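Putative chemotaxis protein (Desulfovibrio vulgaris str. Hildenborough, PDB 3H4Y) is a putative chemotaxis phosphatase of the CheX type that probably removes the phosphoryl group from the response regulator CheY. Local coordinates at residues I84-D87 with T88-A91. Numbering follows the deposited sequence.
Sequences ILQD and TKDA
The amide of Gln-86 and the carboxylate of Asp-90 meet one turn apart, with their planes 46° to each other. Gln-86 NE2 gives an N-H to Asp-90 OD1 at 3.0 Å. The acceptor lies almost in the amide plane, but the amide nitrogen sits above the carboxylate plane. Gln-86 CG, on the same face of the carboxylate, is 3.7 Å from Asp-90 OD2. Gln-86 O lies over this face as well, 3.3 Å from Asp-90 CG. Gln-86 OE1 accepts from a water, which in turn accepts from Lys-89 NZ. A bend at chi2 (65°) carries the Gln-86 amide onward to the next turn, where Lys-89 and Asp-90 lie. Lys-89 runs extended beyond CG, and its CE rests 3.9 Å from Leu-85 CD1. Its NZ also hydrogen-bonds to Ser-130 of the second subunit, so this face of the helix lies at the dimer contact. Thr-88 OG1 stands beside its own backbone N (chi1 -61°) and donates to Ile-84 O at 2.6 Å. Thr-88 N reaches the same oxygen at 2.8 Å from the opposite face of the carbonyl plane, so two bonds grip it. Thr-88 and Ala-91 pack on helix 66-77, while Leu-85 and Lys-89 touch strand 114-124. The arrangement is the regular i to i+4 pattern of an alpha helix, here the first two turns of helix 84-109 in the CheX-family domain.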
loop_
_atom_site.group_PDB
_atom_site.type_symbol
_atom_site.label_atom_id
_atom_site.label_comp_id
_atom_site.label_asym_id
_atom_site.label_seq_id
_atom_site.Cartn_x
_atom_site.Cartn_y
_atom_site.Cartn_z
ATOM N N ILE A 84 -1.612 17.629 -13.432
ATOM C CA ILE A 84 -0.628 17.401 -12.384
ATOM C C ILE A 84 -1.050 16.273 -11.410
ATOM O O ILE A 84 -0.202 15.507 -10.935
ATOM C CB ILE A 84 -0.299 18.713 -11.612
ATOM C CG1 ILE A 84 0.949 18.564 -10.726
ATOM C CG2 ILE A 84 -1.504 19.178 -10.778
ATOM C CD1 ILE A 84 2.273 18.461 -11.485
ATOM N N LEU A 85 -2.347 16.153 -11.119
ATOM C CA LEU A 85 -2.809 15.120 -10.172
ATOM C C LEU A 85 -2.568 13.694 -10.686
ATOM O O LEU A 85 -1.929 12.890 -10.018
ATOM C CB LEU A 85 -4.304 15.298 -9.831
ATOM C CG LEU A 85 -4.866 14.276 -8.827
ATOM C CD1 LEU A 85 -4.025 14.269 -7.569
ATOM C CD2 LEU A 85 -6.334 14.577 -8.499
ATOM N N GLN A 86 -3.080 13.365 -11.861
ATOM C CA GLN A 86 -2.909 12.022 -12.379
ATOM C C GLN A 86 -1.447 11.780 -12.732
ATOM O O GLN A 86 -0.921 10.660 -12.543
ATOM C CB GLN A 86 -3.793 11.745 -13.597
ATOM C CG GLN A 86 -3.844 10.247 -14.025
ATOM C CD GLN A 86 -4.494 9.328 -12.962
ATOM O OE1 GLN A 86 -5.589 9.609 -12.492
ATOM N NE2 GLN A 86 -3.813 8.223 -12.593
ATOM N N ASP A 87 -0.781 12.817 -13.222
ATOM C CA ASP A 87 0.648 12.696 -13.520
ATOM C C ASP A 87 1.508 12.421 -12.320
ATOM O O ASP A 87 2.508 11.678 -12.441
ATOM C CB ASP A 87 1.189 13.960 -14.179
ATOM C CG ASP A 87 0.676 14.153 -15.602
ATOM O OD1 ASP A 87 0.041 13.242 -16.184
ATOM O OD2 ASP A 87 0.948 15.266 -16.119
ATOM N N THR A 88 1.212 13.064 -11.192
ATOM C CA THR A 88 1.967 12.839 -9.974
ATOM C C THR A 88 1.736 11.378 -9.554
ATOM O O THR A 88 2.682 10.704 -9.178
ATOM C CB THR A 88 1.582 13.838 -8.867
ATOM O OG1 THR A 88 1.862 15.175 -9.324
ATOM C CG2 THR A 88 2.359 13.580 -7.590
ATOM N N LYS A 89 0.498 10.897 -9.641
ATOM C CA LYS A 89 0.184 9.507 -9.292
ATOM C C LYS A 89 0.961 8.527 -10.164
ATOM O O LYS A 89 1.599 7.588 -9.660
ATOM C CB LYS A 89 -1.322 9.214 -9.413
ATOM C CG LYS A 89 -2.198 9.913 -8.384
ATOM C CD LYS A 89 -3.647 9.539 -8.620
ATOM C CE LYS A 89 -4.595 10.385 -7.821
ATOM N NZ LYS A 89 -5.962 9.781 -7.852
ATOM N N ASP A 90 0.851 8.712 -11.470
ATOM C CA ASP A 90 1.472 7.777 -12.420
ATOM C C ASP A 90 2.972 7.815 -12.293
ATOM O O ASP A 90 3.598 6.746 -12.273
ATOM C CB ASP A 90 1.036 8.063 -13.858
ATOM C CG ASP A 90 -0.434 7.806 -14.092
ATOM O OD1 ASP A 90 -1.109 7.116 -13.281
ATOM O OD2 ASP A 90 -0.914 8.276 -15.136
ATOM N N ALA A 91 3.543 9.001 -12.131
ATOM C CA ALA A 91 4.986 9.173 -11.947
ATOM C C ALA A 91 5.519 8.524 -10.662
ATOM O O ALA A 91 6.507 7.775 -10.744
ATOM C CB ALA A 91 5.354 10.645 -11.944
HETATM O O HOH W 1 -6.946 8.924 -10.393
#